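Local coordinates for protein HMG-CoA Lyase (Bacillus subtilis subsp. subtilis, PDB 1YDO) that belongs to the HMGL-like family of the TIM-barrel clan, with a parallel eight-stranded sheet, and is named as an HMG-CoA lyase, at residues D16-E21 and E28-W33; V23-E28 and E282-P287. All coordinates share one frame; numbering follows the deposited sequence.

Interaction 1: residues D16-E21 and E28-W33; sequences DGLQNE and EDKITW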
ATOM      1  N   ASP A  16      17.391  -3.818  10.232  1.00 38.29           N
ATOM      2  CA  ASP A  16      16.925  -2.509   9.737  1.00 38.72           C
ATOM      3  C   ASP A  16      15.686  -2.043  10.502  1.00 37.52           C
ATOM      4  O   ASP A  16      15.441  -0.843  10.633  1.00 36.16           O
ATOM      5  CB  ASP A  16      16.595  -2.581   8.239  1.00 40.25           C
ATOM      6  CG  ASP A  16      16.585  -1.204   7.573  1.00 41.21           C
ATOM      7  OD1 ASP A  16      16.313  -1.123   6.355  1.00 41.17           O
ATOM      8  OD2 ASP A  16      16.855  -0.198   8.269  1.00 44.07           O
ATOM      9  N   GLY A  17      14.923  -2.998  11.020  1.00 36.96           N
ATOM     10  CA  GLY A  17      13.741  -2.645  11.769  1.00 37.13           C
ATOM     11  C   GLY A  17      14.039  -2.246  13.190  1.00 36.69           C
ATOM     12  O   GLY A  17      13.621  -1.186  13.645  1.00 36.86           O
ATOM     13  N   LEU A  18      14.782  -3.074  13.902  1.00 37.78           N
ATOM     14  CA  LEU A  18      15.071  -2.741  15.291  1.00 40.09           C
ATOM     15  C   LEU A  18      15.973  -1.523  15.484  1.00 41.66           C
ATOM     16  O   LEU A  18      15.794  -0.769  16.441  1.00 40.59           O
ATOM     17  CB  LEU A  18      15.645  -3.964  16.005  1.00 38.32           C
ATOM     18  CG  LEU A  18      14.628  -4.814  16.786  1.00 37.71           C
ATOM     19  CD1 LEU A  18      13.221  -4.681  16.230  1.00 36.96           C
ATOM     20  CD2 LEU A  18      15.076  -6.252  16.748  1.00 37.94           C
ATOM     21  N   GLN A  19      16.923  -1.317  14.574  1.00 44.37           N
ATOM     22  CA  GLN A  19      17.818  -0.171  14.704  1.00 47.17           C
ATOM     23  C   GLN A  19      17.132   1.124  14.327  1.00 48.56           C
ATOM     24  O   GLN A  19      17.711   2.204  14.466  1.00 49.21           O
ATOM     25  CB  GLN A  19      19.082  -0.327  13.849  1.00 47.14           C
ATOM     26  CG  GLN A  19      18.895  -0.132  12.357  1.00 46.59           C
ATOM     27  CD  GLN A  19      20.217   0.025  11.625  1.00 46.13           C
ATOM     28  OE1 GLN A  19      20.829   1.082  11.673  1.00 46.89           O
ATOM     29  NE2 GLN A  19      20.669  -1.035  10.956  1.00 46.50           N
ATOM     30  N   ASN A  20      15.902   1.020  13.847  1.00 49.96           N
ATOM     31  CA  ASN A  20      15.142   2.202  13.462  1.00 51.72           C
ATOM     32  C   ASN A  20      13.976   2.469  14.431  1.00 51.41           C
ATOM     33  O   ASN A  20      13.122   3.324  14.192  1.00 50.79           O
ATOM     34  CB  ASN A  20      14.637   2.050  12.018  1.00 54.79           C
ATOM     35  CG  ASN A  20      15.654   2.544  10.972  1.00 57.80           C
ATOM     36  OD1 ASN A  20      16.799   2.095  10.933  1.00 59.09           O
ATOM     37  ND2 ASN A  20      15.221   3.474  10.118  1.00 59.90           N
ATOM     38  N   GLU A  21      13.955   1.732  15.534  1.00 51.49           N
ATOM     39  CA  GLU A  21      12.927   1.914  16.538  1.00 51.32           C
ATOM     40  C   GLU A  21      13.524   2.535  17.796  1.00 50.83           C
ATOM     41  O   GLU A  21      14.515   2.044  18.337  1.00 51.68           O
ATOM     42  CB  GLU A  21      12.281   0.579  16.861  1.00 51.16           C
ATOM     43  CG  GLU A  21      11.361   0.085  15.759  1.00 51.25           C
ATOM     44  CD  GLU A  21      10.168   1.010  15.540  1.00 51.36           C
ATOM     45  OE1 GLU A  21       9.799   1.733  16.490  1.00 50.53           O
ATOM     46  OE2 GLU A  21       9.583   0.998  14.431  1.00 51.57           O
ATOM     47  N   GLU A  28      17.541 -10.773  25.072  1.00 46.17           N
ATOM     48  CA  GLU A  28      16.922 -12.095  25.016  1.00 46.46           C
ATOM     49  C   GLU A  28      15.728 -12.115  24.083  1.00 44.61           C
ATOM     50  O   GLU A  28      15.653 -12.948  23.187  1.00 45.86           O
ATOM     51  CB  GLU A  28      16.503 -12.559  26.420  1.00 50.03           C
ATOM     52  CG  GLU A  28      17.681 -12.772  27.372  1.00 52.76           C
ATOM     53  CD  GLU A  28      18.763 -13.660  26.759  1.00 54.47           C
ATOM     54  OE1 GLU A  28      18.458 -14.828  26.409  1.00 55.18           O
ATOM     55  OE2 GLU A  28      19.915 -13.181  26.630  1.00 53.74           O
ATOM     56  N   ASP A  29      14.801 -11.188  24.296  1.00 42.89           N
ATOM     57  CA  ASP A  29      13.601 -11.088  23.471  1.00 41.96           C
ATOM     58  C   ASP A  29      13.940 -11.109  21.984  1.00 41.00           C
ATOM     59  O   ASP A  29      13.229 -11.715  21.187  1.00 40.73           O
ATOM     60  CB  ASP A  29      12.835  -9.803  23.790  1.00 41.17           C
ATOM     61  CG  ASP A  29      12.164  -9.852  25.133  1.00 41.57           C
ATOM     62  OD1 ASP A  29      11.684  -8.794  25.600  1.00 39.81           O
ATOM     63  OD2 ASP A  29      12.102 -10.958  25.720  1.00 42.57           O
ATOM     64  N   LYS A  30      15.014 -10.427  21.606  1.00 39.72           N
ATOM     65  CA  LYS A  30      15.404 -10.407  20.206  1.00 38.73           C
ATOM     66  C   LYS A  30      15.534 -11.856  19.759  1.00 39.56           C
ATOM     67  O   LYS A  30      14.938 -12.267  18.762  1.00 39.81           O
ATOM     68  CB  LYS A  30      16.742  -9.696  20.007  1.00 37.40           C
ATOM     69  CG  LYS A  30      16.704  -8.175  20.120  1.00 35.99           C
ATOM     70  CD  LYS A  30      18.021  -7.607  19.577  1.00 37.03           C
ATOM     71  CE  LYS A  30      18.131  -6.078  19.648  1.00 37.65           C
ATOM     72  NZ  LYS A  30      18.311  -5.541  21.031  1.00 36.17           N
ATOM     73  N   ILE A  31      16.302 -12.636  20.516  1.00 39.70           N
ATOM     74  CA  ILE A  31      16.510 -14.042  20.209  1.00 39.46           C
ATOM     75  C   ILE A  31      15.181 -14.772  20.108  1.00 39.19           C
ATOM     76  O   ILE A  31      14.906 -15.454  19.119  1.00 39.78           O
ATOM     77  CB  ILE A  31      17.353 -14.713  21.291  1.00 40.18           C
ATOM     78  CG1 ILE A  31      18.685 -13.979  21.410  1.00 41.63           C
ATOM     79  CG2 ILE A  31      17.579 -16.184  20.944  1.00 41.22           C
ATOM     80  CD1 ILE A  31      19.523 -14.442  22.560  1.00 41.80           C
ATOM     81  N   THR A  32      14.351 -14.620  21.129  1.00 37.94           N
ATOM     82  CA  THR A  32      13.064 -15.285  21.137  1.00 37.60           C
ATOM     83  C   THR A  32      12.254 -14.977  19.879  1.00 38.20           C
ATOM     84  O   THR A  32      11.566 -15.855  19.349  1.00 38.54           O
ATOM     85  CB  THR A  32      12.248 -14.861  22.339  1.00 37.31           C
ATOM     86  OG1 THR A  32      13.068 -14.882  23.516  1.00 39.59           O
ATOM     87  CG2 THR A  32      11.089 -15.802  22.512  1.00 36.23           C
ATOM     88  N   TRP A  33      12.338 -13.732  19.404  1.00 37.54           N
ATOM     89  CA  TRP A  33      11.598 -13.302  18.211  1.00 36.90           C
ATOM     90  C   TRP A  33      12.200 -13.814  16.917  1.00 37.54           C
ATOM     91  O   TRP A  33      11.474 -14.171  15.983  1.00 36.25           O
ATOM     92  CB  TRP A  33      11.523 -11.780  18.143  1.00 34.53           C
ATOM     93  CG  TRP A  33      10.731 -11.275  16.999  1.00 30.64           C
ATOM     94  CD1 TRP A  33       9.461 -11.620  16.668  1.00 30.02           C
ATOM     95  CD2 TRP A  33      11.134 -10.274  16.067  1.00 30.90           C
ATOM     96  NE1 TRP A  33       9.040 -10.888  15.582  1.00 29.48           N
ATOM     97  CE2 TRP A  33      10.053 -10.060  15.193  1.00 29.91           C
ATOM     98  CE3 TRP A  33      12.308  -9.538  15.884  1.00 31.44           C
ATOM     99  CZ2 TRP A  33      10.108  -9.134  14.156  1.00 31.73           C
ATOM    100  CZ3 TRP A  33      12.361  -8.609  14.849  1.00 31.59           C
ATOM    101  CH2 TRP A  33      11.270  -8.421  13.998  1.00 32.38           C
TER
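The indole of Trp33 is met by one branch of Leu18: methyl CD2 lies 4.1 Å from Trp33 CZ3 and approaches the six-membered ring obliquely. The opposite part of the ring system is fixed elsewhere, because Trp33 NE1 donates a hydrogen bond to Ala276 O on helix 270-284, and the Trp33 side chain also touches Ile280 of that helix. With CG anti to the backbone N (chi1 -177°), the indole swings out from helix 27-38 toward Leu18, and the two side chains slide past each other in opposite directions. The same methyl reaches the first part of the Lys30 chain, with Leu18 CD2 4.2 Å from Lys30 CG. Lys30 therefore offers its aliphatic portion here, while its NZ is taken up by Ile25 O, Ala58 O and a salt bridge to Asp61. The CA atoms of Leu18 and Lys30 are 9.1 Å apart, so side chains alone bridge the gap, and Leu18, Lys30 and Trp33 are all buried. Leu18, in the 3-10 turn after helix 13-17, also packs on Leu237. Such apolar packing joins the segment after strand 8-11 to helix 27-38, one of the helices packed outside the strands of a TIM barrel.

Interaction 2: residues V23-E28 and E282-P287; sequences VWIATE and EKMGKP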
ATOM      1  N   VAL A  23      13.254   2.278  20.695  1.00 50.47           N
ATOM      2  CA  VAL A  23      12.977   1.454  21.857  1.00 52.05           C
ATOM      3  C   VAL A  23      13.949   0.302  21.919  1.00 51.45           C
ATOM      4  O   VAL A  23      14.245  -0.317  20.904  1.00 50.90           O
ATOM      5  CB  VAL A  23      11.567   0.881  21.807  1.00 54.05           C
ATOM      6  CG1 VAL A  23      11.327   0.022  23.047  1.00 55.56           C
ATOM      7  CG2 VAL A  23      10.542   2.017  21.716  1.00 56.71           C
ATOM      8  N   TRP A  24      14.446  -0.000  23.110  1.00 51.95           N
ATOM      9  CA  TRP A  24      15.387  -1.097  23.221  1.00 52.86           C
ATOM     10  C   TRP A  24      14.695  -2.415  23.553  1.00 51.60           C
ATOM     11  O   TRP A  24      13.969  -2.526  24.540  1.00 51.96           O
ATOM     12  CB  TRP A  24      16.460  -0.791  24.269  1.00 54.41           C
ATOM     13  CG  TRP A  24      17.540  -1.847  24.326  1.00 56.84           C
ATOM     14  CD1 TRP A  24      18.517  -2.088  23.396  1.00 57.69           C
ATOM     15  CD2 TRP A  24      17.712  -2.835  25.352  1.00 58.09           C
ATOM     16  NE1 TRP A  24      19.285  -3.172  23.784  1.00 58.55           N
ATOM     17  CE2 TRP A  24      18.808  -3.648  24.975  1.00 58.83           C
ATOM     18  CE3 TRP A  24      17.038  -3.116  26.548  1.00 59.60           C
ATOM     19  CZ2 TRP A  24      19.250  -4.718  25.756  1.00 60.08           C
ATOM     20  CZ3 TRP A  24      17.478  -4.181  27.328  1.00 60.93           C
ATOM     21  CH2 TRP A  24      18.573  -4.973  26.924  1.00 61.71           C
ATOM     22  N   ILE A  25      14.914  -3.407  22.702  1.00 49.42           N
ATOM     23  CA  ILE A  25      14.345  -4.721  22.909  1.00 47.83           C
ATOM     24  C   ILE A  25      15.376  -5.553  23.650  1.00 47.09           C
ATOM     25  O   ILE A  25      16.514  -5.687  23.203  1.00 45.71           O
ATOM     26  CB  ILE A  25      14.030  -5.417  21.575  1.00 48.05           C
ATOM     27  CG1 ILE A  25      12.974  -4.618  20.814  1.00 46.77           C
ATOM     28  CG2 ILE A  25      13.587  -6.864  21.831  1.00 45.91           C
ATOM     29  CD1 ILE A  25      11.650  -4.538  21.535  1.00 45.60           C
ATOM     30  N   ALA A  26      14.973  -6.110  24.783  1.00 46.54           N
ATOM     31  CA  ALA A  26      15.881  -6.922  25.567  1.00 45.78           C
ATOM     32  C   ALA A  26      16.605  -7.891  24.654  1.00 45.07           C
ATOM     33  O   ALA A  26      15.997  -8.511  23.781  1.00 43.26           O
ATOM     34  CB  ALA A  26      15.119  -7.676  26.622  1.00 46.65           C
ATOM     35  N   THR A  27      17.909  -8.009  24.871  1.00 44.83           N
ATOM     36  CA  THR A  27      18.751  -8.889  24.092  1.00 45.26           C
ATOM     37  C   THR A  27      18.112 -10.269  23.984  1.00 46.31           C
ATOM     38  O   THR A  27      18.108 -10.865  22.910  1.00 48.13           O
ATOM     39  CB  THR A  27      20.155  -8.976  24.728  1.00 45.68           C
ATOM     40  OG1 THR A  27      20.971  -9.905  24.004  1.00 43.26           O
ATOM     41  CG2 THR A  27      20.045  -9.399  26.191  1.00 48.17           C
ATOM     42  N   GLU A  28      17.541 -10.773  25.072  1.00 46.17           N
ATOM     43  CA  GLU A  28      16.922 -12.095  25.016  1.00 46.46           C
ATOM     44  C   GLU A  28      15.728 -12.115  24.083  1.00 44.61           C
ATOM     45  O   GLU A  28      15.653 -12.948  23.187  1.00 45.86           O
ATOM     46  CB  GLU A  28      16.503 -12.559  26.420  1.00 50.03           C
ATOM     47  CG  GLU A  28      17.681 -12.772  27.372  1.00 52.76           C
ATOM     48  CD  GLU A  28      18.763 -13.660  26.759  1.00 54.47           C
ATOM     49  OE1 GLU A  28      18.458 -14.828  26.409  1.00 55.18           O
ATOM     50  OE2 GLU A  28      19.915 -13.181  26.630  1.00 53.74           O
ATOM     51  N   GLU A 282       3.689  -6.318  20.548  1.00 51.88           N
ATOM     52  CA  GLU A 282       3.363  -6.274  21.963  1.00 53.42           C
ATOM     53  C   GLU A 282       4.582  -5.883  22.766  1.00 53.57           C
ATOM     54  O   GLU A 282       4.465  -5.163  23.746  1.00 54.93           O
ATOM     55  CB  GLU A 282       2.822  -7.633  22.425  1.00 54.87           C
ATOM     56  CG  GLU A 282       1.421  -7.922  21.901  1.00 57.02           C
ATOM     57  CD  GLU A 282       0.997  -9.377  22.043  1.00 58.47           C
ATOM     58  OE1 GLU A 282      -0.169  -9.682  21.695  1.00 58.92           O
ATOM     59  OE2 GLU A 282       1.820 -10.213  22.488  1.00 59.45           O
ATOM     60  N   LYS A 283       5.752  -6.347  22.353  1.00 53.51           N
ATOM     61  CA  LYS A 283       6.960  -5.997  23.075  1.00 54.79           C
ATOM     62  C   LYS A 283       7.284  -4.546  22.768  1.00 55.55           C
ATOM     63  O   LYS A 283       8.009  -3.888  23.509  1.00 55.92           O
ATOM     64  CB  LYS A 283       8.129  -6.889  22.654  1.00 55.60           C
ATOM     65  CG  LYS A 283       8.588  -7.853  23.733  1.00 55.80           C
ATOM     66  CD  LYS A 283       7.476  -8.811  24.111  1.00 57.53           C
ATOM     67  CE  LYS A 283       7.871  -9.712  25.270  1.00 58.65           C
ATOM     68  NZ  LYS A 283       6.733 -10.586  25.699  1.00 58.62           N
HETATM   69  N   MSE A 284       6.721  -4.042  21.678  1.00 56.32           N
HETATM   70  CA  MSE A 284       6.967  -2.666  21.270  1.00 57.33           C
HETATM   71  C   MSE A 284       5.997  -1.720  21.969  1.00 56.54           C
HETATM   72  O   MSE A 284       6.245  -0.517  22.073  1.00 56.55           O
HETATM   73  CB  MSE A 284       6.803  -2.538  19.756  1.00 60.15           C
HETATM   74  CG  MSE A 284       7.623  -1.423  19.132  1.00 64.37           C
HETATM   75 SE   MSE A 284       9.424  -2.001  18.728  1.00 67.85          SE
HETATM   76  CE  MSE A 284      10.237  -1.707  20.460  1.00 69.41           C
ATOM     77  N   GLY A 285       4.890  -2.277  22.447  1.00 55.35           N
ATOM     78  CA  GLY A 285       3.889  -1.469  23.121  1.00 54.27           C
ATOM     79  C   GLY A 285       3.330  -0.404  22.195  1.00 52.98           C
ATOM     80  O   GLY A 285       2.617   0.507  22.621  1.00 53.70           O
ATOM     81  N   LYS A 286       3.659  -0.522  20.916  1.00 50.79           N
ATOM     82  CA  LYS A 286       3.204   0.422  19.924  1.00 48.30           C
ATOM     83  C   LYS A 286       2.667  -0.378  18.755  1.00 47.07           C
ATOM     84  O   LYS A 286       3.162  -1.457  18.461  1.00 47.81           O
ATOM     85  CB  LYS A 286       4.373   1.287  19.461  1.00 48.74           C
ATOM     86  CG  LYS A 286       3.978   2.426  18.555  1.00 49.71           C
ATOM     87  CD  LYS A 286       4.847   2.446  17.303  1.00 51.65           C
ATOM     88  CE  LYS A 286       6.328   2.611  17.623  1.00 51.20           C
ATOM     89  NZ  LYS A 286       7.117   2.778  16.372  1.00 49.64           N
ATOM     90  N   PRO A 287       1.623   0.125  18.084  1.00 45.62           N
ATOM     91  CA  PRO A 287       1.068  -0.606  16.941  1.00 42.94           C
ATOM     92  C   PRO A 287       1.952  -0.488  15.698  1.00 40.53           C
ATOM     93  O   PRO A 287       2.495   0.573  15.413  1.00 40.10           O
ATOM     94  CB  PRO A 287      -0.297   0.050  16.755  1.00 44.32           C
ATOM     95  CG  PRO A 287      -0.038   1.474  17.189  1.00 45.86           C
ATOM     96  CD  PRO A 287       0.775   1.278  18.441  1.00 45.29           C
TER
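Bends at chi2 (85°) and chi3 (-85°) fold the Met284 side chain, a selenomethionine, so that its terminal methyl turns toward Val23 and Ile25 although its CB leaves the backbone at a tangent to them. Ile25 is bent as well: its chi2 of -63° carries CD1 in to the methyl. The model places Met284 CE 3.2 Å from Val23 CB and 3.3 Å from Ile25 CD1; at 2.71 Å resolution these values establish the contact but not its exact closeness. Direction separates the two pairs. Val23 and Met284 slide past each other in opposite directions, whereas Ile25 and Met284 cross at about a right angle. The contact thus joins the loop leading into helix 27-38 of the TIM barrel, with Ala26 at the N-cap position of that helix, to the end of helix 270-284, a late helix that packs beside it. Gly285, with positive phi, is the first residue to leave helical geometry there, and its N makes a weak bond to Glu282 O. Ile25 CD1 also approaches Lys283, 4.2 Å from its carbonyl O and 4.4 Å from its CB, while the amino end of Lys283 leads away and the residue is exposed. On the loop side, Trp24 of the same segment makes a cation-pi contact with Arg60. Buried Met284 additionally touches Glu21 and Leu237, so the methyl-bearing chain that meets Val23 and Ile25 is also packed against residues outside both segments.

In the fold
Interaction 1 is wholly buried and joins segments close in sequence, whereas interaction 2 is partly buried, reaches exposed Lys283, and brings together segments 254 residues apart. Their centres lie 7 Å apart, Glu28 belongs to both, and each uses helix 27-38: interaction 1 along its first turns, interaction 2 through the loop entering it. Helix 270-284 is common ground too, since Trp33 bonds to it and Met284 lies at its end. Both contacts are apolar across their segments, one a leucine methyl against an indole and a lysine's aliphatic chain, the other methyl against branched aliphatic. Polar bonds tie the two together instead: besides the Lys30 link to Ile25, Lys286 NZ forms a salt bridge of 2.9 Å with Glu21 OE1.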